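Local coordinates for 4-hydroxybenzoyl-CoA Thioesterase (Pseudomonas sp. CBS3, PDB 1LO7), which hydrolyses 4-hydroxybenzoyl-CoA to 4-hydroxybenzoate and coenzyme A, the last step in converting 4-chlorobenzoate to 4-hydroxybenzoate, at residues A[55-66]-A[111-122]. Residues are numbered along the deposited sequence; the frame is centred on the assembly and turned at random. Where two conformers were deposited one is given.
Sequences GIVGTPIVSCNA and MRADEIRVFAMN. With 4CO (4-hydroxyphenacyl coenzyme A), chain B; EDO (1,2-ethanediol), chain D.
Ile116 O accepts from two successive N-H groups, those of Val62 and Ser63: Val62 N reaches Ile116 O at 2.8 Å, while Ser63 N makes the longer bond. This classic bulge shifts the register of the antiparallel ladder by one; beyond it, Ile116 N to Ser63 O and the reciprocal bonds between Asn65 and Asp114 carry the pairing on past Ala66, which lies beside Ala113.

Among side-chain bonds, Arg117 crosses to the other strand with NH1, which donates to Thr59 O (2.9 Å) nearly in line with the carbonyl. With its chain straight out to NE (chi3 -174°), the arginine turns the NE/NH2 edge of its guanidinium to Glu115: NE and NH2 both meet OE1 at 2.8 Å, above the carboxylate plane. His96 also bonds to OE1, and Asp32 takes a second salt bridge from NH2. A leucine in place of Arg117 would probably leave Thr59 O without this donor and deprive Glu115 and Asp32 of their shared positive partner.

Apolar contacts flank the ladder. Thr59 CG2 sits over one face of the Phe119 ring, 3.6 Å from its centroid, a CH-pi contact, while Ile56 CG2 meets the ring edge. Pro60 CG rests on Ala120 CB, and Val62 CG2 on Ile116 CG2.

The inhibitor 4-hydroxyphenacyl-CoA lies along this seam. Thr59 N donates to its phenolic O2B (2.8 Å), its pantetheine N4P donates to Ile61 O (2.8 Å), and Val62, Ser63 and Ile116 touch the adenine. Ser63, Cys64 and Ala66 also pair with a strand of the second subunit, continuing the sheet across the dimer interface, as is characteristic of hot-dog-fold thioesterases.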
loop_
_atom_site.group_PDB
_atom_site.type_symbol
_atom_site.label_atom_id
_atom_site.label_comp_id
_atom_site.label_asym_id
_atom_site.label_seq_id
_atom_site.Cartn_x
_atom_site.Cartn_y
_atom_site.Cartn_z
ATOM N N GLY A 55 15.381 1.978 24.093
ATOM C CA GLY A 55 13.977 2.349 24.011
ATOM C C GLY A 55 13.550 3.066 22.734
ATOM O O GLY A 55 12.371 3.365 22.571
ATOM N N ILE A 56 14.500 3.336 21.841
ATOM C CA ILE A 56 14.206 4.067 20.601
ATOM C C ILE A 56 13.453 3.227 19.612
ATOM O O ILE A 56 13.948 2.199 19.193
ATOM C CB ILE A 56 15.468 4.741 20.060
ATOM C CG1 ILE A 56 15.959 5.782 21.118
ATOM C CG2 ILE A 56 15.250 5.396 18.691
ATOM C CD1 ILE A 56 17.291 6.430 20.738
ATOM N N VAL A 57 12.235 3.660 19.262
ATOM C CA VAL A 57 11.422 2.852 18.342
ATOM C C VAL A 57 11.594 3.216 16.876
ATOM O O VAL A 57 11.139 2.500 15.961
ATOM C CB VAL A 57 9.924 2.937 18.727
ATOM C CG1 VAL A 57 9.709 2.477 20.146
ATOM C CG2 VAL A 57 9.377 4.350 18.550
ATOM N N GLY A 58 12.214 4.352 16.653
ATOM C CA GLY A 58 12.384 4.799 15.299
ATOM C C GLY A 58 12.306 6.327 15.281
ATOM O O GLY A 58 12.515 6.976 16.321
ATOM N N THR A 59 12.018 6.887 14.075
ATOM C CA THR A 59 11.938 8.339 13.885
ATOM C C THR A 59 10.617 8.756 13.228
ATOM O O THR A 59 10.549 9.041 12.034
ATOM C CB THR A 59 13.123 8.844 13.028
ATOM O OG1 THR A 59 13.061 8.195 11.764
ATOM C CG2 THR A 59 14.419 8.507 13.724
ATOM N N PRO A 60 9.548 8.762 14.003
ATOM C CA PRO A 60 8.254 9.149 13.467
ATOM C C PRO A 60 8.297 10.585 12.946
ATOM O O PRO A 60 9.071 11.445 13.407
ATOM C CB PRO A 60 7.250 9.091 14.626
ATOM C CG PRO A 60 8.060 8.854 15.882
ATOM C CD PRO A 60 9.499 8.526 15.461
ATOM N N ILE A 61 7.431 10.837 11.946
ATOM C CA ILE A 61 7.314 12.148 11.296
ATOM C C ILE A 61 6.316 13.036 11.985
ATOM O O ILE A 61 5.280 12.546 12.400
ATOM C CB ILE A 61 6.950 11.926 9.820
ATOM C CG1 ILE A 61 7.045 13.205 8.963
ATOM C CG2 ILE A 61 5.589 11.224 9.689
ATOM C CD1 ILE A 61 7.239 12.925 7.461
ATOM N N VAL A 62 6.686 14.324 12.118
ATOM C CA VAL A 62 5.831 15.335 12.745
ATOM C C VAL A 62 5.359 16.383 11.735
ATOM O O VAL A 62 4.330 17.045 11.912
ATOM C CB VAL A 62 6.387 15.998 13.995
ATOM C CG1 VAL A 62 6.627 14.905 15.045
ATOM C CG2 VAL A 62 7.741 16.670 13.749
ATOM N N SER A 63 6.103 16.541 10.654
ATOM C CA SER A 63 5.694 17.522 9.675
ATOM C C SER A 63 6.303 17.248 8.318
ATOM O O SER A 63 7.354 16.634 8.217
ATOM C CB SER A 63 6.126 18.894 10.166
ATOM O OG SER A 63 5.705 19.868 9.233
ATOM N N CYS A 64 5.679 17.691 7.252
ATOM C CA CYS A 64 6.292 17.462 5.948
ATOM C C CYS A 64 5.940 18.570 4.950
ATOM O O CYS A 64 4.837 19.079 4.934
ATOM C CB CYS A 64 5.850 16.147 5.271
ATOM S SG CYS A 64 6.719 15.893 3.658
ATOM N N ASN A 65 6.876 18.927 4.096
ATOM C CA ASN A 65 6.612 19.900 3.053
ATOM C C ASN A 65 7.141 19.244 1.809
ATOM O O ASN A 65 8.337 19.020 1.692
ATOM C CB ASN A 65 7.285 21.289 3.276
ATOM C CG ASN A 65 6.925 22.256 2.155
ATOM O OD1 ASN A 65 6.579 21.879 1.019
ATOM N ND2 ASN A 65 7.003 23.537 2.488
ATOM N N ALA A 66 6.255 18.929 0.895
ATOM C CA ALA A 66 6.608 18.264 -0.328
ATOM C C ALA A 66 6.108 18.996 -1.577
ATOM O O ALA A 66 5.066 19.638 -1.582
ATOM C CB ALA A 66 5.932 16.891 -0.317
ATOM N N MET A 111 10.494 15.011 -7.595
ATOM C CA MET A 111 9.814 15.517 -6.418
ATOM C C MET A 111 10.815 15.784 -5.302
ATOM O O MET A 111 11.969 15.339 -5.352
ATOM C CB MET A 111 8.601 14.654 -5.966
ATOM C CG MET A 111 8.952 13.315 -5.359
ATOM S SD MET A 111 9.216 13.348 -3.574
ATOM C CE MET A 111 7.658 13.805 -2.767
ATOM N N ARG A 112 10.377 16.530 -4.309
ATOM C CA ARG A 112 11.271 16.816 -3.193
ATOM C C ARG A 112 10.456 16.935 -1.919
ATOM O O ARG A 112 9.285 17.338 -1.963
ATOM C CB ARG A 112 12.045 18.119 -3.434
ATOM C CG ARG A 112 12.940 18.480 -2.235
ATOM C CD ARG A 112 13.969 19.602 -2.514
ATOM N NE ARG A 112 15.150 19.243 -3.340
ATOM C CZ ARG A 112 15.536 19.836 -4.496
ATOM N NH1 ARG A 112 14.881 20.863 -5.039
ATOM N NH2 ARG A 112 16.637 19.386 -5.091
ATOM N N ALA A 113 11.064 16.580 -0.776
ATOM C CA ALA A 113 10.325 16.732 0.443
ATOM C C ALA A 113 11.279 17.035 1.607
ATOM O O ALA A 113 12.385 16.487 1.657
ATOM C CB ALA A 113 9.528 15.464 0.797
ATOM N N ASP A 114 10.834 17.923 2.500
ATOM C CA ASP A 114 11.564 18.244 3.703
ATOM C C ASP A 114 10.683 17.657 4.789
ATOM O O ASP A 114 9.552 18.126 5.026
ATOM C CB ASP A 114 11.719 19.730 3.959
ATOM C CG ASP A 114 12.829 20.273 3.121
ATOM O OD1 ASP A 114 13.646 19.574 2.582
ATOM O OD2 ASP A 114 12.835 21.568 3.028
ATOM N N GLU A 115 11.192 16.611 5.444
ATOM C CA GLU A 115 10.478 15.938 6.520
ATOM C C GLU A 115 11.035 16.357 7.862
ATOM O O GLU A 115 12.253 16.443 8.010
ATOM C CB GLU A 115 10.637 14.378 6.432
ATOM C CG GLU A 115 10.026 13.774 5.147
ATOM C CD GLU A 115 10.183 12.278 5.140
ATOM O OE1 GLU A 115 11.146 11.711 5.590
ATOM O OE2 GLU A 115 9.188 11.646 4.562
ATOM N N ILE A 116 10.148 16.576 8.812
ATOM C CA ILE A 116 10.590 16.912 10.148
ATOM C C ILE A 116 10.266 15.686 10.989
ATOM O O ILE A 116 9.116 15.272 11.082
ATOM C CB ILE A 116 9.973 18.165 10.739
ATOM C CG1 ILE A 116 10.259 19.366 9.788
ATOM C CG2 ILE A 116 10.572 18.356 12.142
ATOM C CD1 ILE A 116 9.911 20.739 10.383
ATOM N N ARG A 117 11.293 15.066 11.574
ATOM C CA ARG A 117 11.069 13.884 12.370
ATOM C C ARG A 117 11.730 14.022 13.732
ATOM O O ARG A 117 12.456 15.003 14.023
ATOM C CB ARG A 117 11.713 12.696 11.640
ATOM C CG ARG A 117 10.954 12.227 10.379
ATOM C CD ARG A 117 11.801 11.244 9.587
ATOM N NE ARG A 117 11.237 10.818 8.290
ATOM C CZ ARG A 117 10.547 9.689 8.120
ATOM N NH1 ARG A 117 10.252 8.843 9.134
ATOM N NH2 ARG A 117 10.143 9.407 6.877
ATOM N N VAL A 118 11.487 13.014 14.563
ATOM C CA VAL A 118 12.087 12.996 15.897
ATOM C C VAL A 118 12.386 11.589 16.245
ATOM O O VAL A 118 11.738 10.680 15.731
ATOM C CB VAL A 118 11.119 13.468 16.949
ATOM C CG1 VAL A 118 10.712 14.910 16.701
ATOM C CG2 VAL A 118 9.910 12.538 17.063
ATOM N N PHE A 119 13.387 11.409 17.122
ATOM C CA PHE A 119 13.721 10.084 17.646
ATOM C C PHE A 119 12.706 9.894 18.741
ATOM O O PHE A 119 12.423 10.827 19.452
ATOM C CB PHE A 119 15.134 9.964 18.206
ATOM C CG PHE A 119 16.117 9.774 17.073
ATOM C CD1 PHE A 119 16.426 8.503 16.595
ATOM C CD2 PHE A 119 16.708 10.883 16.467
ATOM C CE1 PHE A 119 17.348 8.337 15.568
ATOM C CE2 PHE A 119 17.628 10.727 15.429
ATOM C CZ PHE A 119 17.935 9.446 14.972
ATOM N N ALA A 120 12.109 8.715 18.856
ATOM C CA ALA A 120 11.111 8.606 19.883
ATOM C C ALA A 120 11.128 7.269 20.570
ATOM O O ALA A 120 11.752 6.318 20.127
ATOM C CB ALA A 120 9.713 8.791 19.276
ATOM N N MET A 121 10.360 7.242 21.657
ATOM C CA MET A 121 10.187 6.058 22.453
ATOM C C MET A 121 8.727 5.854 22.642
ATOM O O MET A 121 7.965 6.792 22.506
ATOM C CB MET A 121 10.995 6.170 23.726
ATOM C CG MET A 121 12.428 6.075 23.249
ATOM S SD MET A 121 13.516 5.963 24.621
ATOM C CE MET A 121 12.425 6.870 25.751
ATOM N N ASN A 122 8.340 4.624 22.926
ATOM C CA ASN A 122 6.946 4.289 23.209
ATOM C C ASN A 122 6.878 4.030 24.714
ATOM O O ASN A 122 7.440 3.055 25.176
ATOM C CB ASN A 122 6.373 3.066 22.463
ATOM C CG ASN A 122 5.771 3.507 21.147
ATOM O OD1 ASN A 122 5.226 4.620 21.025
ATOM N ND2 ASN A 122 5.893 2.637 20.153
HETATM N N1A 4CO B . 6.376 21.296 12.823
HETATM C C2A 4CO B . 7.680 21.403 13.220
HETATM N N3A 4CO B . 8.244 20.842 14.257
HETATM C C4A 4CO B . 7.380 20.071 14.951
HETATM C C5A 4CO B . 6.037 19.882 14.676
HETATM C C6A 4CO B . 5.522 20.528 13.542
HETATM N N6A 4CO B . 4.264 20.418 13.169
HETATM N N7A 4CO B . 5.449 19.041 15.617
HETATM C C8A 4CO B . 6.443 18.741 16.463
HETATM N N9A 4CO B . 7.618 19.355 16.118
HETATM C C1D 4CO B . 8.891 19.341 16.846
HETATM C C2D 4CO B . 8.813 20.154 18.134
HETATM O O2D 4CO B . 8.937 21.556 17.883
HETATM C C3D 4CO B . 10.052 19.626 18.836
HETATM O O3D 4CO B . 11.212 20.029 18.151
HETATM P P3D 4CO B . 12.446 20.674 18.898
HETATM O O7A 4CO B . 12.141 22.082 19.057
HETATM O O8A 4CO B . 12.656 20.009 20.188
HETATM O O9A 4CO B . 13.685 20.469 17.984
HETATM C C4D 4CO B . 9.885 18.141 18.529
HETATM O O4D 4CO B . 9.065 18.067 17.322
HETATM C C5D 4CO B . 9.350 17.267 19.624
HETATM O O5D 4CO B . 7.979 17.620 19.828
HETATM P P1A 4CO B . 7.480 17.870 21.313
HETATM O O1A 4CO B . 6.127 18.415 21.120
HETATM O O2A 4CO B . 8.349 18.760 22.048
HETATM O O3A 4CO B . 7.473 16.551 22.074
HETATM P P2A 4CO B . 6.329 15.444 22.264
HETATM O O4A 4CO B . 6.982 14.296 22.929
HETATM O O5A 4CO B . 5.296 15.996 23.138
HETATM O O6A 4CO B . 5.498 15.124 20.879
HETATM C CBP 4CO B . 5.235 13.448 19.270
HETATM C CCP 4CO B . 6.202 14.484 19.847
HETATM C CDP 4CO B . 4.765 12.462 20.352
HETATM C CEP 4CO B . 5.882 12.739 18.087
HETATM C CAP 4CO B . 3.895 14.095 18.883
HETATM O OAP 4CO B . 4.110 15.153 17.948
HETATM C C9P 4CO B . 3.053 13.139 18.040
HETATM O O9P 4CO B . 2.621 12.115 18.526
HETATM N N8P 4CO B . 2.882 13.461 16.636
HETATM C C7P 4CO B . 2.266 12.364 15.882
HETATM C C6P 4CO B . 3.317 11.423 15.274
HETATM C C5P 4CO B . 2.638 10.541 14.220
HETATM O O5P 4CO B . 1.670 9.833 14.477
HETATM N N4P 4CO B . 3.274 10.623 12.927
HETATM C C3P 4CO B . 2.603 9.903 11.854
HETATM C C2P 4CO B . 2.824 8.417 11.957
HETATM S S1P 4CO B . 4.442 7.944 12.566
HETATM O O1B 4CO B . 5.183 6.266 9.864
HETATM C C1B 4CO B . 5.564 6.108 11.010
HETATM C C2B 4CO B . 6.992 5.904 11.280
HETATM C C3B 4CO B . 7.416 5.707 12.617
HETATM C C4B 4CO B . 8.765 5.490 12.885
HETATM C C5B 4CO B . 9.690 5.440 11.821
HETATM O O2B 4CO B . 11.050 5.156 12.066
HETATM C C6B 4CO B . 9.254 5.664 10.486
HETATM C C7B 4CO B . 7.892 5.896 10.213
HETATM C CB 4CO B . 4.613 6.163 12.147
HETATM C C1 EDO D . 11.159 21.739 -0.771
HETATM O O1 EDO D . 10.843 22.901 -1.526
HETATM C C2 EDO D . 9.967 20.816 -0.751
HETATM O O2 EDO D . 8.775 21.527 -1.061
HETATM O O HOH W 1 10.216 2.435 23.766
#